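Peptidyl-prolyl cis-trans isomerase cyclophilin-type (Toxoplasma gondii, PDB 3BO7) probably catalyses the cis-trans isomerisation of peptide bonds preceding proline, assisting protein folding, and binds the immunosuppressant cyclosporin A. Local coordinates at residues 9-15 and 164-170; 48-54 and 148-152; 99-105 and 120-126. The contacts are given in a common frame with arbitrary orientation. Residues are numbered along the deposited sequence.

Contact 1. Residues 9-15 and 164-170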
loop_
_atom_site.group_PDB
_atom_site.type_symbol
_atom_site.label_atom_id
_atom_site.label_comp_id
_atom_site.label_asym_id
_atom_site.label_seq_id
_atom_site.Cartn_x
_atom_site.Cartn_y
_atom_site.Cartn_z
ATOM N N LEU A 9 -12.341 0.303 -0.073
ATOM C CA LEU A 9 -11.932 -0.730 0.872
ATOM C C LEU A 9 -11.483 -0.158 2.207
ATOM O O LEU A 9 -11.041 0.989 2.283
ATOM C CB LEU A 9 -10.837 -1.643 0.280
ATOM C CG LEU A 9 -9.439 -1.143 -0.120
ATOM C CD1 LEU A 9 -8.465 -1.158 1.056
ATOM C CD2 LEU A 9 -8.925 -2.021 -1.240
ATOM N N ARG A 10 -11.607 -0.971 3.254
ATOM C CA ARG A 10 -11.068 -0.634 4.566
ATOM C C ARG A 10 -9.984 -1.629 4.990
ATOM O O ARG A 10 -10.200 -2.847 4.993
ATOM C CB ARG A 10 -12.184 -0.583 5.611
ATOM C CG ARG A 10 -11.738 -0.114 6.986
ATOM C CD ARG A 10 -12.892 -0.167 7.968
ATOM N NE ARG A 10 -13.861 0.879 7.671
ATOM C CZ ARG A 10 -15.151 0.836 7.988
ATOM N NH1 ARG A 10 -15.642 -0.208 8.620
ATOM N NH2 ARG A 10 -15.945 1.852 7.670
ATOM N N ILE A 11 -8.814 -1.100 5.326
ATOM C CA ILE A 11 -7.748 -1.899 5.927
ATOM C C ILE A 11 -7.903 -1.793 7.439
ATOM O O ILE A 11 -7.819 -0.692 7.991
ATOM C CB ILE A 11 -6.336 -1.407 5.496
ATOM C CG1 ILE A 11 -6.114 -1.651 3.999
ATOM C CG2 ILE A 11 -5.242 -2.094 6.314
ATOM C CD1 ILE A 11 -4.775 -1.112 3.447
ATOM N N VAL A 12 -8.150 -2.928 8.096
ATOM C CA VAL A 12 -8.306 -2.973 9.545
ATOM C C VAL A 12 -7.007 -3.478 10.156
ATOM O O VAL A 12 -6.607 -4.627 9.912
ATOM C CB VAL A 12 -9.474 -3.916 9.991
ATOM C CG1 VAL A 12 -9.744 -3.777 11.496
ATOM C CG2 VAL A 12 -10.739 -3.650 9.207
ATOM N N THR A 13 -6.337 -2.634 10.939
ATOM C CA THR A 13 -5.102 -3.074 11.595
ATOM C C THR A 13 -5.240 -3.119 13.112
ATOM O O THR A 13 -6.231 -2.649 13.681
ATOM C CB THR A 13 -3.842 -2.234 11.203
ATOM O OG1 THR A 13 -3.840 -0.983 11.903
ATOM C CG2 THR A 13 -3.761 -1.997 9.684
ATOM N N THR A 14 -4.226 -3.685 13.757
ATOM C CA THR A 14 -4.166 -3.766 15.210
ATOM C C THR A 14 -3.984 -2.388 15.849
ATOM O O THR A 14 -4.008 -2.267 17.074
ATOM C CB THR A 14 -3.015 -4.704 15.659
ATOM O OG1 THR A 14 -1.769 -4.231 15.129
ATOM C CG2 THR A 14 -3.253 -6.135 15.165
ATOM N N GLN A 15 -3.793 -1.356 15.025
ATOM C CA GLN A 15 -3.570 0.005 15.525
ATOM C C GLN A 15 -4.346 1.045 14.719
ATOM O O GLN A 15 -3.842 2.139 14.444
ATOM C CB GLN A 15 -2.080 0.347 15.529
ATOM C CG GLN A 15 -1.237 -0.501 16.478
ATOM C CD GLN A 15 0.230 -0.145 16.437
ATOM O OE1 GLN A 15 0.592 1.024 16.376
ATOM N NE2 GLN A 15 1.089 -1.163 16.478
ATOM N N PRO A 164 2.162 -1.920 13.078
ATOM C CA PRO A 164 0.747 -2.209 12.855
ATOM C C PRO A 164 0.613 -3.420 11.940
ATOM O O PRO A 164 1.306 -3.511 10.916
ATOM C CB PRO A 164 0.233 -0.951 12.144
ATOM C CG PRO A 164 1.195 0.120 12.507
ATOM C CD PRO A 164 2.524 -0.562 12.629
ATOM N N LYS A 165 -0.256 -4.347 12.327
ATOM C CA LYS A 165 -0.471 -5.577 11.573
ATOM C C LYS A 165 -1.898 -5.604 11.028
ATOM O O LYS A 165 -2.852 -5.298 11.752
ATOM C CB LYS A 165 -0.190 -6.803 12.456
ATOM C CG LYS A 165 -0.322 -8.148 11.746
ATOM C CD LYS A 165 0.090 -9.328 12.643
ATOM C CE LYS A 165 -0.936 -9.632 13.738
ATOM N NZ LYS A 165 -2.251 -10.100 13.184
ATOM N N VAL A 166 -2.028 -5.954 9.748
ATOM C CA VAL A 166 -3.326 -6.033 9.080
ATOM C C VAL A 166 -4.114 -7.217 9.629
ATOM O O VAL A 166 -3.671 -8.365 9.527
ATOM C CB VAL A 166 -3.180 -6.161 7.526
ATOM C CG1 VAL A 166 -4.530 -6.359 6.856
ATOM C CG2 VAL A 166 -2.464 -4.943 6.938
ATOM N N GLU A 167 -5.270 -6.921 10.226
ATOM C CA GLU A 167 -6.207 -7.945 10.688
ATOM C C GLU A 167 -7.046 -8.450 9.520
ATOM O O GLU A 167 -7.253 -9.655 9.360
ATOM C CB GLU A 167 -7.095 -7.406 11.818
ATOM C CG GLU A 167 -6.446 -7.493 13.194
ATOM C CD GLU A 167 -7.093 -6.607 14.254
ATOM O OE1 GLU A 167 -6.603 -6.634 15.403
ATOM O OE2 GLU A 167 -8.073 -5.885 13.957
ATOM N N GLU A 168 -7.504 -7.522 8.689
ATOM C CA GLU A 168 -8.305 -7.861 7.519
ATOM C C GLU A 168 -8.461 -6.659 6.624
ATOM O O GLU A 168 -8.241 -5.523 7.047
ATOM C CB GLU A 168 -9.705 -8.348 7.927
ATOM C CG GLU A 168 -10.539 -7.276 8.624
ATOM C CD GLU A 168 -11.970 -7.697 8.873
ATOM O OE1 GLU A 168 -12.421 -8.717 8.305
ATOM O OE2 GLU A 168 -12.651 -6.992 9.647
ATOM N N ILE A 169 -8.866 -6.928 5.389
ATOM C CA ILE A 169 -9.242 -5.883 4.456
ATOM C C ILE A 169 -10.677 -6.129 4.002
ATOM O O ILE A 169 -11.012 -7.210 3.496
ATOM C CB ILE A 169 -8.254 -5.779 3.269
ATOM C CG1 ILE A 169 -6.828 -5.538 3.800
ATOM C CG2 ILE A 169 -8.687 -4.674 2.306
ATOM C CD1 ILE A 169 -5.766 -5.306 2.729
ATOM N N ILE A 170 -11.532 -5.138 4.236
ATOM C CA ILE A 170 -12.922 -5.223 3.812
ATOM C C ILE A 170 -13.063 -4.464 2.502
ATOM O O ILE A 170 -12.790 -3.266 2.444
ATOM C CB ILE A 170 -13.921 -4.657 4.875
ATOM C CG1 ILE A 170 -13.666 -5.272 6.264
ATOM C CG2 ILE A 170 -15.372 -4.886 4.417
ATOM C CD1 ILE A 170 -14.468 -4.636 7.409
#
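Where two antiparallel strands pair, their side chains sort onto two faces, and residues 9-13 and 166-170 illustrate how rotamers fit that scheme. On one face Ile11 and Ile169, both in m,t conformations, meet through Ile11 CG1 and Ile169 CD1 at 3.9 Å, while Ile11 CG2 lies 4.0 Å from Val166 CG2. Leu9, with chi1 and chi2 both p, brings its CD1 to 3.7 Å from Ile169 CG2 and also packs on Phe34 and Leu35 of helix 28-39. The other face carries Arg10, Val12, Glu168 and Ile170, with Val12 CG2 4.3 Å from Ile170 CD1. This pairing of the N-terminal and C-terminal strands belongs to the cyclophilin beta-barrel. The Arg10-Ile170 pair is doubly hydrogen-bonded. Further on, a classic beta bulge sets Glu167 and Glu168 against Val12, whose O accepts from Glu167 N at 2.7 Å and from Glu168 N at 3.3 Å. The m rotamer of Glu167 carries its OE2 to 3.6 Å from Val12 CG1. Thr13, in p, forms an ST turn, its OG1 accepting from Gln15 N at 3.1 Å and also hydrogen-bonded to Gly16 O. Thr14, also p, accepts at OG1 from Lys165 N (3.2 Å); Lys165 NZ is salt-bridged to Asp45.

Contact 2. Residues 48-54 and 148-152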
loop_
_atom_site.group_PDB
_atom_site.type_symbol
_atom_site.label_atom_id
_atom_site.label_comp_id
_atom_site.label_asym_id
_atom_site.label_seq_id
_atom_site.Cartn_x
_atom_site.Cartn_y
_atom_site.Cartn_z
ATOM N N PHE A 48 3.208 -3.331 8.698
ATOM C CA PHE A 48 3.808 -2.126 8.143
ATOM C C PHE A 48 5.233 -2.041 8.695
ATOM O O PHE A 48 5.450 -1.594 9.825
ATOM C CB PHE A 48 2.970 -0.885 8.470
ATOM C CG PHE A 48 1.692 -0.795 7.682
ATOM C CD1 PHE A 48 1.624 -0.015 6.533
ATOM C CD2 PHE A 48 0.560 -1.502 8.078
ATOM C CE1 PHE A 48 0.447 0.073 5.795
ATOM C CE2 PHE A 48 -0.626 -1.429 7.348
ATOM C CZ PHE A 48 -0.683 -0.637 6.199
ATOM N N HIS A 49 6.189 -2.494 7.874
ATOM C CA HIS A 49 7.543 -2.865 8.320
ATOM C C HIS A 49 8.587 -1.773 8.147
ATOM O O HIS A 49 9.724 -1.936 8.562
ATOM C CB HIS A 49 8.014 -4.107 7.556
ATOM C CG HIS A 49 8.353 -3.831 6.124
ATOM N ND1 HIS A 49 7.406 -3.833 5.122
ATOM C CD2 HIS A 49 9.527 -3.513 5.533
ATOM C CE1 HIS A 49 7.988 -3.544 3.972
ATOM N NE2 HIS A 49 9.275 -3.346 4.193
ATOM N N ARG A 50 8.222 -0.689 7.486
ATOM C CA ARG A 50 9.134 0.429 7.320
ATOM C C ARG A 50 8.349 1.736 7.456
ATOM O O ARG A 50 7.360 1.959 6.752
ATOM C CB ARG A 50 9.889 0.334 5.989
ATOM C CG ARG A 50 10.849 1.497 5.733
ATOM C CD ARG A 50 11.850 1.194 4.620
ATOM N NE ARG A 50 12.497 2.416 4.143
ATOM C CZ ARG A 50 12.128 3.097 3.056
ATOM N NH1 ARG A 50 11.116 2.674 2.309
ATOM N NH2 ARG A 50 12.772 4.204 2.712
ATOM N N CYS A 51 8.802 2.587 8.371
ATOM C CA CYS A 51 8.054 3.779 8.770
ATOM C C CYS A 51 9.020 4.926 9.015
ATOM O O CYS A 51 9.832 4.881 9.951
ATOM C CB CYS A 51 7.222 3.487 10.030
ATOM S SG CYS A 51 6.192 4.854 10.625
ATOM N N ILE A 52 8.938 5.946 8.162
ATOM C CA ILE A 52 9.801 7.113 8.265
ATOM C C ILE A 52 8.978 8.393 8.427
ATOM O O ILE A 52 8.256 8.808 7.510
ATOM C CB ILE A 52 10.793 7.201 7.065
ATOM C CG1 ILE A 52 11.681 5.938 7.037
ATOM C CG2 ILE A 52 11.631 8.487 7.139
ATOM C CD1 ILE A 52 12.513 5.745 5.785
ATOM N N ARG A 53 9.089 8.984 9.620
ATOM C CA ARG A 53 8.454 10.262 9.959
ATOM C C ARG A 53 8.653 11.261 8.830
ATOM O O ARG A 53 9.755 11.367 8.275
ATOM C CB ARG A 53 9.055 10.817 11.260
ATOM C CG ARG A 53 8.520 12.183 11.713
ATOM C CD ARG A 53 9.370 12.750 12.848
ATOM N NE ARG A 53 8.904 14.060 13.306
ATOM C CZ ARG A 53 9.476 15.222 12.992
ATOM N NH1 ARG A 53 10.547 15.254 12.207
ATOM N NH2 ARG A 53 8.977 16.360 13.465
ATOM N N ASN A 54 7.587 11.989 8.496
ATOM C CA ASN A 54 7.616 13.010 7.429
ATOM C C ASN A 54 7.843 12.476 6.010
ATOM O O ASN A 54 8.216 13.228 5.106
ATOM C CB ASN A 54 8.644 14.102 7.745
ATOM C CG ASN A 54 8.189 15.025 8.848
ATOM O OD1 ASN A 54 8.980 15.409 9.707
ATOM N ND2 ASN A 54 6.910 15.387 8.834
ATOM N N GLN A 148 -0.812 9.001 13.775
ATOM C CA GLN A 148 -0.296 8.259 14.927
ATOM C C GLN A 148 0.795 7.274 14.513
ATOM O O GLN A 148 1.765 7.067 15.251
ATOM C CB GLN A 148 -1.418 7.523 15.676
ATOM C CG GLN A 148 -2.309 8.422 16.537
ATOM C CD GLN A 148 -1.514 9.404 17.404
ATOM O OE1 GLN A 148 -0.717 9.002 18.256
ATOM N NE2 GLN A 148 -1.730 10.695 17.178
ATOM N N TRP A 149 0.633 6.662 13.340
ATOM C CA TRP A 149 1.656 5.781 12.797
ATOM C C TRP A 149 2.959 6.520 12.551
ATOM O O TRP A 149 4.031 5.949 12.719
ATOM C CB TRP A 149 1.200 5.130 11.497
ATOM C CG TRP A 149 0.108 4.128 11.656
ATOM C CD1 TRP A 149 -0.476 3.709 12.823
ATOM C CD2 TRP A 149 -0.508 3.380 10.607
ATOM N NE1 TRP A 149 -1.434 2.763 12.557
ATOM C CE2 TRP A 149 -1.472 2.540 11.205
ATOM C CE3 TRP A 149 -0.344 3.342 9.218
ATOM C CZ2 TRP A 149 -2.268 1.672 10.459
ATOM C CZ3 TRP A 149 -1.135 2.479 8.480
ATOM C CH2 TRP A 149 -2.084 1.654 9.101
ATOM N N GLU A 150 2.849 7.787 12.156
ATOM C CA GLU A 150 4.002 8.625 11.861
ATOM C C GLU A 150 4.891 8.835 13.098
ATOM O O GLU A 150 6.083 9.114 12.967
ATOM C CB GLU A 150 3.535 9.970 11.290
ATOM C CG GLU A 150 4.657 10.869 10.797
ATOM C CD GLU A 150 4.169 12.109 10.062
ATOM O OE1 GLU A 150 4.971 12.692 9.303
ATOM O OE2 GLU A 150 2.994 12.510 10.235
ATOM N N LYS A 151 4.294 8.675 14.281
ATOM C CA LYS A 151 4.946 8.917 15.571
ATOM C C LYS A 151 5.549 7.651 16.168
ATOM O O LYS A 151 6.243 7.711 17.188
ATOM C CB LYS A 151 3.951 9.526 16.567
ATOM C CG LYS A 151 3.758 11.016 16.397
ATOM C CD LYS A 151 2.457 11.485 17.040
ATOM C CE LYS A 151 2.176 12.949 16.701
ATOM N NZ LYS A 151 0.711 13.215 16.552
ATOM N N LEU A 152 5.281 6.512 15.531
ATOM C CA LEU A 152 5.795 5.225 15.995
ATOM C C LEU A 152 7.313 5.211 16.081
ATOM O O LEU A 152 8.006 5.676 15.169
ATOM C CB LEU A 152 5.325 4.080 15.094
ATOM C CG LEU A 152 3.907 3.535 15.281
ATOM C CD1 LEU A 152 3.519 2.740 14.058
ATOM C CD2 LEU A 152 3.799 2.680 16.532
#
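Behind the cyclosporin-binding surface, the strand that carries Arg50 to the ligand is backed by residues 148-152, at the C-terminal end of helix 143-149. Arg50 itself hydrogen-bonds the backbone of the bound cyclosporin through NH2 and stays out of reach of residues 148-152; Phe48 and Cys51 of the same strand instead point their CA-to-CB bonds toward them. Trp149 CH2 sits over one face of the Phe48 ring, 3.8 Å from Phe48 CE2, with the Phe48 ring and the six-membered ring of Trp149 inclined at 45° and their centroids 4.7 Å apart. The indole NE1 is held by a hydrogen bond to Gln15 O, which ties the tryptophan to the end of the N-terminal strand pair of the cyclophilin barrel as well as to Phe48. The strand is interrupted by a classic beta bulge, where His49 and Arg50 both face Gln58 of the adjacent strand 56-59. Past the bulge, Cys51 SG comes within 3.2 Å of Trp149 O, the same carbonyl that accepts from Leu152 N at 3.1 Å in the type I turn 149-152. At the solvent-facing end, the extended t,t side chain of Glu150 reaches beyond Arg53, whose CB packs 3.8 Å from Glu150 O, and its OE1 accepts a hydrogen bond of 2.8 Å from Asn54 N. Asn54 adopts a positive phi of 66° as the chain turns away from the strand.

Contact 3. Residues 99-105 and 120-126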
loop_
_atom_site.group_PDB
_atom_site.type_symbol
_atom_site.label_atom_id
_atom_site.label_comp_id
_atom_site.label_asym_id
_atom_site.label_seq_id
_atom_site.Cartn_x
_atom_site.Cartn_y
_atom_site.Cartn_z
ATOM N N HIS A 99 2.420 12.488 -5.862
ATOM C CA HIS A 99 2.673 12.182 -4.455
ATOM C C HIS A 99 2.633 13.460 -3.626
ATOM O O HIS A 99 3.629 13.862 -3.022
ATOM C CB HIS A 99 4.016 11.458 -4.275
ATOM C CG HIS A 99 4.117 10.176 -5.041
ATOM N ND1 HIS A 99 4.468 10.132 -6.374
ATOM C CD2 HIS A 99 3.878 8.898 -4.672
ATOM C CE1 HIS A 99 4.460 8.879 -6.787
ATOM N NE2 HIS A 99 4.106 8.109 -5.773
ATOM N N GLN A 100 1.467 14.091 -3.601
ATOM C CA GLN A 100 1.297 15.352 -2.903
ATOM C C GLN A 100 0.426 15.160 -1.682
ATOM O O GLN A 100 -0.678 14.625 -1.770
ATOM C CB GLN A 100 0.676 16.379 -3.839
ATOM C CG GLN A 100 0.634 17.787 -3.288
ATOM C CD GLN A 100 0.357 18.823 -4.368
ATOM O OE1 GLN A 100 -0.505 19.692 -4.200
ATOM N NE2 GLN A 100 1.091 18.741 -5.477
ATOM N N GLY A 101 0.939 15.592 -0.534
ATOM C CA GLY A 101 0.173 15.603 0.699
ATOM C C GLY A 101 0.076 14.252 1.373
ATOM O O GLY A 101 0.658 13.262 0.914
ATOM N N ILE A 102 -0.669 14.223 2.470
ATOM C CA ILE A 102 -0.856 13.019 3.275
ATOM C C ILE A 102 -1.809 12.024 2.598
ATOM O O ILE A 102 -2.761 12.421 1.924
ATOM C CB ILE A 102 -1.362 13.398 4.707
ATOM C CG1 ILE A 102 -1.451 12.169 5.621
ATOM C CG2 ILE A 102 -2.696 14.178 4.635
ATOM C CD1 ILE A 102 -1.442 12.496 7.094
ATOM N N GLY A 103 -1.534 10.732 2.752
ATOM C CA GLY A 103 -2.507 9.704 2.400
ATOM C C GLY A 103 -2.544 9.205 0.967
ATOM O O GLY A 103 -3.520 8.564 0.570
ATOM N N VAL A 104 -1.500 9.486 0.189
ATOM C CA VAL A 104 -1.392 8.938 -1.158
ATOM C C VAL A 104 -1.024 7.447 -1.064
ATOM O O VAL A 104 -0.092 7.070 -0.340
ATOM C CB VAL A 104 -0.365 9.731 -2.022
ATOM C CG1 VAL A 104 -0.180 9.101 -3.395
ATOM C CG2 VAL A 104 -0.780 11.200 -2.164
ATOM N N LEU A 105 -1.774 6.602 -1.768
ATOM C CA LEU A 105 -1.463 5.176 -1.820
ATOM C C LEU A 105 -0.734 4.851 -3.120
ATOM O O LEU A 105 -1.241 5.078 -4.231
ATOM C CB LEU A 105 -2.716 4.306 -1.641
ATOM C CG LEU A 105 -2.541 2.784 -1.809
ATOM C CD1 LEU A 105 -1.656 2.185 -0.710
ATOM C CD2 LEU A 105 -3.875 2.050 -1.854
ATOM N N PHE A 120 3.026 1.818 -0.236
ATOM C CA PHE A 120 3.227 2.795 0.826
ATOM C C PHE A 120 2.108 3.818 0.880
ATOM O O PHE A 120 1.392 4.049 -0.100
ATOM C CB PHE A 120 4.595 3.482 0.721
ATOM C CG PHE A 120 4.843 4.210 -0.573
ATOM C CD1 PHE A 120 4.831 5.601 -0.611
ATOM C CD2 PHE A 120 5.143 3.517 -1.736
ATOM C CE1 PHE A 120 5.097 6.288 -1.799
ATOM C CE2 PHE A 120 5.402 4.188 -2.923
ATOM C CZ PHE A 120 5.387 5.582 -2.953
ATOM N N ILE A 121 1.952 4.418 2.050
ATOM C CA ILE A 121 1.044 5.543 2.196
ATOM C C ILE A 121 1.850 6.731 2.691
ATOM O O ILE A 121 2.610 6.622 3.666
ATOM C CB ILE A 121 -0.146 5.216 3.125
ATOM C CG1 ILE A 121 -0.807 3.901 2.685
ATOM C CG2 ILE A 121 -1.162 6.350 3.100
ATOM C CD1 ILE A 121 -1.850 3.357 3.629
ATOM N N THR A 122 1.713 7.857 2.002
ATOM C CA THR A 122 2.509 9.035 2.323
ATOM C C THR A 122 2.063 9.693 3.623
ATOM O O THR A 122 0.873 9.708 3.939
ATOM C CB THR A 122 2.478 10.088 1.191
ATOM O OG1 THR A 122 1.206 10.755 1.173
ATOM C CG2 THR A 122 2.757 9.442 -0.164
ATOM N N PHE A 123 3.030 10.223 4.368
ATOM C CA PHE A 123 2.755 11.139 5.472
ATOM C C PHE A 123 2.777 12.591 4.971
ATOM O O PHE A 123 2.069 13.456 5.504
ATOM C CB PHE A 123 3.763 10.945 6.621
ATOM C CG PHE A 123 3.669 9.591 7.306
ATOM C CD1 PHE A 123 2.434 9.057 7.682
ATOM C CD2 PHE A 123 4.814 8.877 7.609
ATOM C CE1 PHE A 123 2.350 7.820 8.323
ATOM C CE2 PHE A 123 4.741 7.648 8.254
ATOM C CZ PHE A 123 3.505 7.115 8.605
ATOM N N LYS A 124 3.605 12.844 3.954
ATOM C CA LYS A 124 3.667 14.155 3.308
ATOM C C LYS A 124 4.166 14.029 1.876
ATOM O O LYS A 124 4.504 12.935 1.422
ATOM C CB LYS A 124 4.536 15.143 4.103
ATOM C CG LYS A 124 4.380 16.613 3.661
ATOM C CD LYS A 124 2.903 17.048 3.531
ATOM C CE LYS A 124 2.750 18.266 2.629
ATOM N NZ LYS A 124 1.321 18.619 2.416
ATOM N N SER A 125 4.166 15.144 1.151
ATOM C CA SER A 125 4.616 15.181 -0.224
ATOM C C SER A 125 5.991 14.557 -0.410
ATOM O O SER A 125 6.882 14.711 0.434
ATOM C CB SER A 125 4.618 16.615 -0.722
ATOM O OG SER A 125 3.293 17.089 -0.770
ATOM N N CYS A 126 6.134 13.840 -1.519
ATOM C CA CYS A 126 7.390 13.215 -1.928
ATOM C C CYS A 126 7.322 13.056 -3.439
ATOM O O CYS A 126 7.370 11.947 -3.968
ATOM C CB CYS A 126 7.599 11.857 -1.233
ATOM S SG CYS A 126 6.121 10.808 -1.131
#
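A threonine hydroxyl can organise a whole loop, and residues 99-105 show how when followed in order. His99 comes first: its O accepts a 2.9 Å hydrogen bond from Cys126 N, and its ring, held by Asn130 through ND1 and Ser106 through NE2, lies rim to rim with Phe120, the planes only 7° apart and the centroids separated by 6.0 Å. Gln100 turns its side chain outward to Glu127, touching the other segment through CG, 3.7 Å from Ser125 OG. That same hydroxyl accepts from Gly101 N at 2.8 Å, while Gly101 O receives a short 2.6 Å hydrogen bond from Thr122 OG1. Phi is positive at Gly101 (79°) and Gly103 (87°); with psi near 180°, Gly101 holds a conformation largely reserved for glycine. Between the two glycines, Ile102 lays its CB 3.5 Å from Phe123 O and packs on Leu146 of helix 143-149. Gly103 N then donates to Thr122 O at 2.9 Å. At Val104 the strand begins, and Thr122 is engaged twice more: its OG1 accepts from Val104 N at 3.1 Å, and its N donates to Val104 O, also at 3.1 Å. Leu105 finally faces Ile121 as an antiparallel non-hydrogen-bonded pair, CD1 of Leu105 meeting CG1 of Ile121 at 3.9 Å. This is the base of a beta hairpin in the cyclophilin barrel, whose Phe120 packs against a modified side chain of cyclosporin, consistent with the hydrophobic proline-binding pocket of the family.

Starting from the N terminus, the chain enters contact 1 at residues 9-15 and returns to it at 164-170, so that this pairing closes the widest loop. Inside it lies contact 2, whose 48-54 half comes early and whose 148-152 half precedes the final strand; inside that again is contact 3, closing the loop that holds the hairpin of strands 104-107 and 119-122. The three loops therefore nest without crossing. Contacts 1 and 2 meet where Pro164 O and Phe48 N probably form a hydrogen bond, joining the two ends of the strand order. Phe123 of contact 3 packs on Cys51 and Glu150, coupling the hairpin to contact 2, while contacts 1 and 3 do not touch.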